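Local coordinates for protein CurD (Moorea producens 3L, PDB 5KP7) that probably acts as a hydroxymethylglutaryl-CoA synthase of the thiolase-like superfamily and binds 4'-phosphopantetheine, at residues S91-D94 / K95-E99; K293-K296 / P297-E301; S387-E390 / Y391-L395. The protein carries 3 engineered substitutions. All coordinates share one frame; numbering follows the deposited sequence.

Overall arrangement
From the N terminus, the three contacts come in series, none nesting in or crossing another, and each is a local turn rather than a closure between distant parts. Contact 1 (91-99) carries helix 92-96 into strand 98-104 of the central mixed sheet. Contact 2 (293-301) turns the chain from helix 278-293 into helix 297-307, on the opposite side of the chain's centre from contact 1, with about 48 Å between their centres. Contact 3 (387-395) starts helix 388-397, which meets helix 44-50, and is the one of the three near the bound phosphopantetheine, the Tyr391 side chain about 11 Å from it. Its centre is about 42 Å from those of the others.

Contact 1 (S91-D94 / K95-E99); sequences SDAD and KQRIE
Lys95 N donates to Ser91 O (2.9 Å) at the start of the short helix 92-96, whose N-cap is Ser91; the serine OG accepts from Asp94 N at 3.0 Å. The lysine side chain leaves this turn fully extended, and its NZ is hydrogen-bonded to the carbonyl of Leu123. Gln96 N continues the helical pattern with a bond to Asp92 O (2.9 Å). Gln96 CG rests 3.2 Å from Asp92 O, and the chain bends beyond it at chi2. The segment forms a helix-to-strand junction, and the N-H of Arg97 is shared between Ala93 O and Asp94 O, both weak bonds. With CG anti to the carbonyl carbon (chi1 -72°) and the chain straight to NE, the guanidinium reaches back to Asp94, and Arg97 NH1 forms a salt bridge with Asp94 OD1 at 2.8 Å. NH1 approaches from above the carboxylate plane, and the two flat groups are turned 66° from each other. Ala93 CB lies 3.6 Å from Arg97 NH1. Ile98 N still bonds to Lys95 O while its buried side chain touches Ile87 of helix 75-89 and Leu163 of strand 161-168, at the start of strand 98-104.

Contact 2 (K293-K296 / P297-E301); sequences KRAK and PAEIE
The backbone leaves helix 278-293 at Arg294, whose phi is positive, runs extended through Ala295 and Lys296, and re-enters a helix at Pro297, where Ile300 N donates to Lys296 O at 3.0 Å to close the first turn. Lys296 is the N-cap of this new helix, and Glu299 reaches back to its amide: Lys296 N donates to Glu299 OE1 at 3.3 Å, a long but nearly straight bond (173°). The amide meets that oxygen from well above the carboxylate plane. Glu299 can span the turn because its CG is anti to the backbone N (chi1 -170°) and the chain beyond is extended. The other oxygen, Glu299 OE2, forms a salt bridge with Arg265 and passes 3.8 Å from Ala295 CB, so the carboxylate joins the cap amide to the guanidinium of Arg265. Ala295 CB is pressed against Ile300 CG1 at 3.5 Å, tighter than usual carbon packing, while Ile300 CD1 lies 3.5 Å from Ala295 O. Both residues are buried. Beyond this pair Ile300 packs on His285, Arg286 and Met289 of helix 278-293, so the two consecutive helices meet through it.

Contact 3 (S387-E390 / Y391-L395); sequences SMEE and YEQLL
The hydroxyl of Tyr391, whose ring lies beside the side chain of Met388, is gripped by two hydrogen-bond partners, Glu189 and Lys66, which fix the far end of this buried phenol near, but not in, the phosphopantetheine pocket. The ring belongs to the first turns of helix 388-397, which opens with a capping box: Glu390 N donates to Ser387 OG at 3.0 Å, and Ser387 N returns a bond to Glu390 OE1 at 2.9 Å. That return bond is almost perfectly straight (178°) and uses the anti lone pair of the carboxylate, while OE2 is engaged by the hydroxyl of Tyr384. From the cap onward the main-chain bonds are regular: Tyr391 N bonds to Ser387 O, and three residues on Leu394 N bonds to Glu390 O (2.8 Å). Met388 and Tyr391 point the same way and form a Met-aromatic contact in which Met388 SD stands 5.1 Å from the centroid of the Tyr391 ring, oblique to it. The bend in the methionine chain at chi2 (57°) brings its end to the tyrosine, with Met388 CE 3.6 Å from Tyr391 CD2. On another side of the helix Glu389 and Gln393 run alongside each other, with Gln393 CG 3.2 Å from Glu389 O and Gln393 OE1 3.7 Å from Glu389 CG. Replacing Gln393 by an alanine takes away CG and the amide, and would probably deprive Glu389 CG and Phe415, in a nearby loop, of the contact with its side chain. The Tyr391 ring is met on one face by Leu395 CG, 4.1 Å above its plane and offset toward the rim.

Contact 1 (S91-D94 / K95-E99)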
ATOM      1  N   SER A  91       9.638  -3.832  28.520  1.00 36.76           N
ATOM      2  CA  SER A  91       9.546  -3.763  29.966  1.00 37.62           C
ATOM      3  C   SER A  91       8.249  -3.026  30.355  1.00 38.07           C
ATOM      4  O   SER A  91       7.669  -2.274  29.533  1.00 35.67           O
ATOM      5  CB  SER A  91      10.761  -3.013  30.530  1.00 38.37           C
ATOM      6  OG  SER A  91      10.708  -1.635  30.189  1.00 36.93           O
ATOM      7  N   ASP A  92       7.777  -3.232  31.586  1.00 39.68           N
ATOM      8  CA  ASP A  92       6.589  -2.512  32.062  1.00 40.43           C
ATOM      9  C   ASP A  92       6.787  -1.001  31.958  1.00 39.28           C
ATOM     10  O   ASP A  92       5.882  -0.276  31.497  1.00 37.65           O
ATOM     11  CB  ASP A  92       6.251  -2.848  33.517  1.00 43.69           C
ATOM     12  CG  ASP A  92       5.820  -4.289  33.711  1.00 46.48           C
ATOM     13  OD1 ASP A  92       5.503  -4.973  32.710  1.00 49.43           O
ATOM     14  OD2 ASP A  92       5.806  -4.744  34.884  1.00 50.90           O
ATOM     15  N   ALA A  93       7.966  -0.544  32.384  1.00 38.37           N
ATOM     16  CA  ALA A  93       8.328   0.868  32.305  1.00 37.64           C
ATOM     17  C   ALA A  93       8.224   1.402  30.875  1.00 36.05           C
ATOM     18  O   ALA A  93       7.679   2.485  30.663  1.00 35.19           O
ATOM     19  CB  ALA A  93       9.733   1.095  32.835  1.00 38.97           C
ATOM     20  N   ASP A  94       8.760   0.651  29.911  1.00 35.03           N
ATOM     21  CA  ASP A  94       8.727   1.085  28.506  1.00 33.90           C
ATOM     22  C   ASP A  94       7.318   1.019  27.914  1.00 32.31           C
ATOM     23  O   ASP A  94       6.964   1.872  27.107  1.00 30.73           O
ATOM     24  CB  ASP A  94       9.683   0.273  27.631  1.00 34.71           C
ATOM     25  CG  ASP A  94      11.103   0.830  27.618  1.00 36.63           C
ATOM     26  OD1 ASP A  94      11.336   1.984  28.080  1.00 37.51           O
ATOM     27  OD2 ASP A  94      12.004   0.090  27.123  1.00 37.19           O
ATOM     28  N   LYS A  95       6.525   0.030  28.301  1.00 31.54           N
ATOM     29  CA  LYS A  95       5.109  -0.018  27.852  1.00 31.15           C
ATOM     30  C   LYS A  95       4.347   1.192  28.347  1.00 30.50           C
ATOM     31  O   LYS A  95       3.560   1.793  27.609  1.00 29.41           O
ATOM     32  CB  LYS A  95       4.437  -1.303  28.365  1.00 32.12           C
ATOM     33  CG  LYS A  95       2.968  -1.492  27.995  1.00 32.59           C
ATOM     34  CD  LYS A  95       2.537  -2.902  28.372  1.00 34.25           C
ATOM     35  CE  LYS A  95       1.079  -3.180  28.102  1.00 35.00           C
ATOM     36  NZ  LYS A  95       0.615  -4.578  28.462  1.00 36.53           N
ATOM     37  N   GLN A  96       4.580   1.563  29.600  1.00 31.30           N
ATOM     38  CA  GLN A  96       3.965   2.755  30.166  1.00 32.05           C
ATOM     39  C   GLN A  96       4.402   4.062  29.520  1.00 30.81           C
ATOM     40  O   GLN A  96       3.668   5.029  29.601  1.00 30.81           O
ATOM     41  CB  GLN A  96       4.200   2.818  31.686  1.00 35.05           C
ATOM     42  CG  GLN A  96       3.497   1.697  32.424  1.00 37.55           C
ATOM     43  CD  GLN A  96       2.008   1.774  32.251  1.00 39.74           C
ATOM     44  OE1 GLN A  96       1.405   2.797  32.533  1.00 42.44           O
ATOM     45  NE2 GLN A  96       1.411   0.714  31.745  1.00 42.39           N
ATOM     46  N   ARG A  97       5.555   4.087  28.857  1.00 29.58           N
ATOM     47  CA  ARG A  97       5.994   5.259  28.128  1.00 29.23           C
ATOM     48  C   ARG A  97       5.220   5.521  26.817  1.00 26.91           C
ATOM     49  O   ARG A  97       5.360   6.600  26.273  1.00 25.85           O
ATOM     50  CB  ARG A  97       7.500   5.221  27.843  1.00 30.94           C
ATOM     51  CG  ARG A  97       8.356   5.456  29.092  1.00 33.38           C
ATOM     52  CD  ARG A  97       9.832   5.254  28.816  1.00 35.54           C
ATOM     53  NE  ARG A  97      10.625   5.561  30.018  1.00 38.50           N
ATOM     54  CZ  ARG A  97      11.270   4.685  30.798  1.00 40.82           C
ATOM     55  NH1 ARG A  97      11.301   3.377  30.537  1.00 41.70           N
ATOM     56  NH2 ARG A  97      11.929   5.133  31.868  1.00 42.80           N
ATOM     57  N   ILE A  98       4.434   4.567  26.338  1.00 25.84           N
ATOM     58  CA  ILE A  98       3.610   4.806  25.140  1.00 24.71           C
ATOM     59  C   ILE A  98       2.472   5.765  25.552  1.00 24.80           C
ATOM     60  O   ILE A  98       1.596   5.394  26.333  1.00 25.03           O
ATOM     61  CB  ILE A  98       3.056   3.514  24.526  1.00 24.24           C
ATOM     62  CG1 ILE A  98       4.214   2.614  24.065  1.00 24.44           C
ATOM     63  CG2 ILE A  98       2.109   3.858  23.380  1.00 23.40           C
ATOM     64  CD1 ILE A  98       3.813   1.178  23.745  1.00 24.36           C
ATOM     65  N   GLU A  99       2.532   7.000  25.062  1.00 24.89           N
ATOM     66  CA  GLU A  99       1.541   8.013  25.403  1.00 25.10           C
ATOM     67  C   GLU A  99       0.758   8.553  24.200  1.00 23.77           C
ATOM     68  O   GLU A  99       0.046   9.534  24.332  1.00 22.94           O
ATOM     69  CB  GLU A  99       2.208   9.168  26.149  1.00 27.28           C
ATOM     70  CG  GLU A  99       2.831   8.687  27.467  1.00 29.90           C
ATOM     71  CD  GLU A  99       3.032   9.767  28.496  1.00 32.56           C
ATOM     72  OE1 GLU A  99       2.883  10.971  28.184  1.00 34.74           O
ATOM     73  OE2 GLU A  99       3.387   9.387  29.653  1.00 36.66           O
TER

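Contact 2 (K293-K296 / P297-E301)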
ATOM      1  N   LYS A 293      17.538  10.602 -14.470  1.00 39.57           N
ATOM      2  CA  LYS A 293      18.872  10.083 -14.756  1.00 40.96           C
ATOM      3  C   LYS A 293      19.130   9.821 -16.250  1.00 42.37           C
ATOM      4  O   LYS A 293      20.264   9.505 -16.615  1.00 43.00           O
ATOM      5  CB  LYS A 293      19.083   8.806 -13.934  1.00 40.37           C
ATOM      6  CG  LYS A 293      19.021   8.985 -12.419  1.00 40.43           C
ATOM      7  CD  LYS A 293      20.024   9.963 -11.824  1.00 41.33           C
ATOM      8  CE  LYS A 293      21.471   9.541 -12.099  1.00 42.86           C
ATOM      9  NZ  LYS A 293      22.456  10.501 -11.530  1.00 43.81           N
ATOM     10  N   ARG A 294      18.111   9.973 -17.103  1.00 43.84           N
ATOM     11  CA  ARG A 294      18.203   9.637 -18.541  1.00 45.58           C
ATOM     12  C   ARG A 294      18.736   8.231 -18.789  1.00 43.94           C
ATOM     13  O   ARG A 294      19.505   7.983 -19.745  1.00 43.53           O
ATOM     14  CB  ARG A 294      19.070  10.663 -19.269  1.00 49.65           C
ATOM     15  CG  ARG A 294      18.595  12.082 -19.052  1.00 53.44           C
ATOM     16  CD  ARG A 294      19.697  13.069 -19.368  1.00 58.88           C
ATOM     17  NE  ARG A 294      19.111  14.327 -19.820  1.00 63.73           N
ATOM     18  CZ  ARG A 294      18.662  14.569 -21.057  1.00 68.18           C
ATOM     19  NH1 ARG A 294      18.726  13.639 -22.023  1.00 70.11           N
ATOM     20  NH2 ARG A 294      18.142  15.763 -21.335  1.00 70.22           N
ATOM     21  N   ALA A 295      18.325   7.301 -17.926  1.00 41.27           N
ATOM     22  CA  ALA A 295      18.868   5.949 -17.946  1.00 40.88           C
ATOM     23  C   ALA A 295      18.261   5.162 -19.095  1.00 40.73           C
ATOM     24  O   ALA A 295      17.116   5.408 -19.485  1.00 39.81           O
ATOM     25  CB  ALA A 295      18.584   5.253 -16.626  1.00 40.25           C
ATOM     26  N   LYS A 296      19.037   4.213 -19.617  1.00 41.55           N
ATOM     27  CA  LYS A 296      18.605   3.343 -20.716  1.00 42.56           C
ATOM     28  C   LYS A 296      17.786   2.170 -20.150  1.00 40.56           C
ATOM     29  O   LYS A 296      17.889   1.892 -18.960  1.00 37.95           O
ATOM     30  CB  LYS A 296      19.817   2.815 -21.459  1.00 45.60           C
ATOM     31  CG  LYS A 296      20.623   3.899 -22.166  1.00 49.00           C
ATOM     32  CD  LYS A 296      21.974   3.388 -22.656  1.00 52.04           C
ATOM     33  CE  LYS A 296      21.849   2.202 -23.613  1.00 53.60           C
ATOM     34  NZ  LYS A 296      23.153   1.868 -24.254  1.00 55.74           N
ATOM     35  N   PRO A 297      16.971   1.492 -20.995  1.00 39.59           N
ATOM     36  CA  PRO A 297      16.042   0.466 -20.463  1.00 37.85           C
ATOM     37  C   PRO A 297      16.728  -0.676 -19.683  1.00 36.02           C
ATOM     38  O   PRO A 297      16.253  -1.026 -18.604  1.00 34.48           O
ATOM     39  CB  PRO A 297      15.349  -0.079 -21.727  1.00 39.09           C
ATOM     40  CG  PRO A 297      15.431   1.057 -22.708  1.00 40.15           C
ATOM     41  CD  PRO A 297      16.768   1.700 -22.447  1.00 40.61           C
ATOM     42  N   ALA A 298      17.836  -1.226 -20.186  1.00 35.46           N
ATOM     43  CA  ALA A 298      18.520  -2.324 -19.449  1.00 34.85           C
ATOM     44  C   ALA A 298      19.043  -1.875 -18.066  1.00 33.93           C
ATOM     45  O   ALA A 298      18.855  -2.561 -17.067  1.00 32.35           O
ATOM     46  CB  ALA A 298      19.621  -2.950 -20.282  1.00 35.76           C
ATOM     47  N   GLU A 299      19.649  -0.700 -18.031  1.00 34.27           N
ATOM     48  CA  GLU A 299      20.160  -0.063 -16.826  1.00 34.86           C
ATOM     49  C   GLU A 299      19.015   0.139 -15.801  1.00 32.15           C
ATOM     50  O   GLU A 299      19.167  -0.156 -14.605  1.00 30.52           O
ATOM     51  CB  GLU A 299      20.707   1.277 -17.259  1.00 38.74           C
ATOM     52  CG  GLU A 299      21.514   2.119 -16.302  1.00 42.39           C
ATOM     53  CD  GLU A 299      21.977   3.439 -16.991  1.00 46.41           C
ATOM     54  OE1 GLU A 299      21.967   3.566 -18.265  1.00 48.05           O
ATOM     55  OE2 GLU A 299      22.317   4.394 -16.246  1.00 51.77           O
ATOM     56  N   ILE A 300      17.872   0.591 -16.299  1.00 30.85           N
ATOM     57  CA  ILE A 300      16.704   0.812 -15.422  1.00 29.58           C
ATOM     58  C   ILE A 300      16.244  -0.507 -14.838  1.00 28.74           C
ATOM     59  O   ILE A 300      15.939  -0.578 -13.630  1.00 27.62           O
ATOM     60  CB  ILE A 300      15.547   1.523 -16.167  1.00 29.89           C
ATOM     61  CG1 ILE A 300      15.983   2.976 -16.451  1.00 30.55           C
ATOM     62  CG2 ILE A 300      14.242   1.438 -15.392  1.00 29.28           C
ATOM     63  CD1 ILE A 300      14.974   3.797 -17.239  1.00 31.09           C
ATOM     64  N   GLU A 301      16.181  -1.551 -15.670  1.00 28.68           N
ATOM     65  CA  GLU A 301      15.715  -2.854 -15.187  1.00 28.40           C
ATOM     66  C   GLU A 301      16.673  -3.439 -14.142  1.00 28.23           C
ATOM     67  O   GLU A 301      16.217  -4.024 -13.148  1.00 27.53           O
ATOM     68  CB  GLU A 301      15.444  -3.827 -16.352  1.00 29.49           C
ATOM     69  CG  GLU A 301      15.132  -5.274 -15.933  1.00 29.78           C
ATOM     70  CD  GLU A 301      13.961  -5.457 -14.987  1.00 29.84           C
ATOM     71  OE1 GLU A 301      13.143  -4.520 -14.792  1.00 29.95           O
ATOM     72  OE2 GLU A 301      13.870  -6.568 -14.374  1.00 29.60           O
TER

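Contact 3 (S387-E390 / Y391-L395)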
ATOM      1  N   SER A 387      -9.272 -22.211  -1.143  1.00 36.23           N
ATOM      2  CA  SER A 387      -9.785 -22.607  -2.454  1.00 37.77           C
ATOM      3  C   SER A 387     -10.694 -21.495  -2.950  1.00 38.43           C
ATOM      4  O   SER A 387     -11.149 -20.614  -2.188  1.00 35.64           O
ATOM      5  CB  SER A 387     -10.573 -23.908  -2.372  1.00 38.81           C
ATOM      6  OG  SER A 387     -11.766 -23.731  -1.636  1.00 38.56           O
ATOM      7  N   MET A 388     -10.991 -21.537  -4.239  1.00 39.65           N
ATOM      8  CA  MET A 388     -11.901 -20.540  -4.799  1.00 40.86           C
ATOM      9  C   MET A 388     -13.327 -20.703  -4.215  1.00 40.46           C
ATOM     10  O   MET A 388     -14.042 -19.708  -4.011  1.00 40.04           O
ATOM     11  CB  MET A 388     -11.874 -20.645  -6.332  1.00 43.10           C
ATOM     12  CG  MET A 388     -12.284 -19.391  -7.043  1.00 44.15           C
ATOM     13  SD  MET A 388     -11.360 -17.894  -6.662  1.00 45.10           S
ATOM     14  CE  MET A 388     -12.614 -16.719  -7.144  1.00 44.18           C
ATOM     15  N   GLU A 389     -13.713 -21.939  -3.917  1.00 41.18           N
ATOM     16  CA  GLU A 389     -14.979 -22.233  -3.254  1.00 42.33           C
ATOM     17  C   GLU A 389     -15.065 -21.601  -1.853  1.00 39.46           C
ATOM     18  O   GLU A 389     -16.083 -21.001  -1.495  1.00 38.07           O
ATOM     19  CB  GLU A 389     -15.180 -23.745  -3.147  1.00 45.93           C
ATOM     20  CG  GLU A 389     -16.493 -24.175  -2.515  1.00 49.36           C
ATOM     21  CD  GLU A 389     -16.748 -25.672  -2.624  1.00 53.96           C
ATOM     22  OE1 GLU A 389     -16.536 -26.248  -3.719  1.00 57.92           O
ATOM     23  OE2 GLU A 389     -17.180 -26.280  -1.614  1.00 57.44           O
ATOM     24  N   GLU A 390     -14.000 -21.755  -1.075  1.00 37.75           N
ATOM     25  CA  GLU A 390     -13.926 -21.139   0.254  1.00 35.75           C
ATOM     26  C   GLU A 390     -13.965 -19.620   0.159  1.00 34.38           C
ATOM     27  O   GLU A 390     -14.685 -18.973   0.917  1.00 32.63           O
ATOM     28  CB  GLU A 390     -12.686 -21.609   0.999  1.00 35.92           C
ATOM     29  CG  GLU A 390     -12.782 -23.035   1.511  1.00 36.33           C
ATOM     30  CD  GLU A 390     -11.449 -23.637   1.901  1.00 36.87           C
ATOM     31  OE1 GLU A 390     -10.424 -23.311   1.262  1.00 36.68           O
ATOM     32  OE2 GLU A 390     -11.409 -24.429   2.870  1.00 38.10           O
ATOM     33  N   TYR A 391     -13.203 -19.056  -0.781  1.00 33.64           N
ATOM     34  CA  TYR A 391     -13.158 -17.607  -0.983  1.00 32.94           C
ATOM     35  C   TYR A 391     -14.544 -17.048  -1.300  1.00 32.90           C
ATOM     36  O   TYR A 391     -14.974 -16.062  -0.710  1.00 30.76           O
ATOM     37  CB  TYR A 391     -12.147 -17.236  -2.080  1.00 32.83           C
ATOM     38  CG  TYR A 391     -12.159 -15.786  -2.525  1.00 32.59           C
ATOM     39  CD1 TYR A 391     -11.617 -14.774  -1.726  1.00 31.88           C
ATOM     40  CD2 TYR A 391     -12.698 -15.412  -3.750  1.00 33.03           C
ATOM     41  CE1 TYR A 391     -11.614 -13.453  -2.147  1.00 31.80           C
ATOM     42  CE2 TYR A 391     -12.711 -14.090  -4.171  1.00 33.06           C
ATOM     43  CZ  TYR A 391     -12.155 -13.113  -3.381  1.00 32.77           C
ATOM     44  OH  TYR A 391     -12.180 -11.800  -3.809  1.00 33.44           O
ATOM     45  N   GLU A 392     -15.252 -17.682  -2.232  1.00 34.45           N
ATOM     46  CA  GLU A 392     -16.605 -17.219  -2.576  1.00 35.55           C
ATOM     47  C   GLU A 392     -17.557 -17.306  -1.373  1.00 34.71           C
ATOM     48  O   GLU A 392     -18.370 -16.418  -1.171  1.00 32.81           O
ATOM     49  CB  GLU A 392     -17.164 -17.990  -3.800  1.00 38.88           C
ATOM     50  CG  GLU A 392     -16.433 -17.582  -5.068  1.00 41.41           C
ATOM     51  CD  GLU A 392     -16.663 -18.467  -6.276  1.00 45.26           C
ATOM     52  OE1 GLU A 392     -16.440 -17.949  -7.393  1.00 49.25           O
ATOM     53  OE2 GLU A 392     -17.016 -19.657  -6.140  1.00 48.19           O
ATOM     54  N   GLN A 393     -17.444 -18.372  -0.584  1.00 34.90           N
ATOM     55  CA  GLN A 393     -18.256 -18.505   0.615  1.00 35.49           C
ATOM     56  C   GLN A 393     -17.914 -17.375   1.597  1.00 33.64           C
ATOM     57  O   GLN A 393     -18.809 -16.764   2.210  1.00 32.48           O
ATOM     58  CB  GLN A 393     -18.010 -19.831   1.301  1.00 38.54           C
ATOM     59  CG  GLN A 393     -18.513 -21.083   0.613  1.00 42.31           C
ATOM     60  CD  GLN A 393     -18.083 -22.299   1.417  1.00 45.47           C
ATOM     61  OE1 GLN A 393     -17.305 -23.136   0.936  1.00 49.36           O
ATOM     62  NE2 GLN A 393     -18.553 -22.375   2.689  1.00 46.17           N
ATOM     63  N   LEU A 394     -16.613 -17.115   1.733  1.00 32.84           N
ATOM     64  CA  LEU A 394     -16.137 -16.048   2.635  1.00 32.28           C
ATOM     65  C   LEU A 394     -16.766 -14.723   2.267  1.00 31.25           C
ATOM     66  O   LEU A 394     -17.297 -14.044   3.134  1.00 30.64           O
ATOM     67  CB  LEU A 394     -14.610 -15.986   2.644  1.00 33.03           C
ATOM     68  CG  LEU A 394     -13.902 -15.089   3.657  1.00 33.18           C
ATOM     69  CD1 LEU A 394     -12.464 -15.566   3.835  1.00 34.03           C
ATOM     70  CD2 LEU A 394     -13.953 -13.638   3.222  1.00 33.39           C
ATOM     71  N   LEU A 395     -16.747 -14.350   0.981  1.00 31.15           N
ATOM     72  CA  LEU A 395     -17.397 -13.117   0.534  1.00 31.68           C
ATOM     73  C   LEU A 395     -18.869 -13.073   0.914  1.00 30.89           C
ATOM     74  O   LEU A 395     -19.353 -12.069   1.416  1.00 30.56           O
ATOM     75  CB  LEU A 395     -17.300 -12.927  -0.988  1.00 33.00           C
ATOM     76  CG  LEU A 395     -15.918 -12.848  -1.629  1.00 34.66           C
ATOM     77  CD1 LEU A 395     -16.031 -12.415  -3.090  1.00 35.57           C
ATOM     78  CD2 LEU A 395     -14.984 -11.946  -0.861  1.00 34.51           C
TER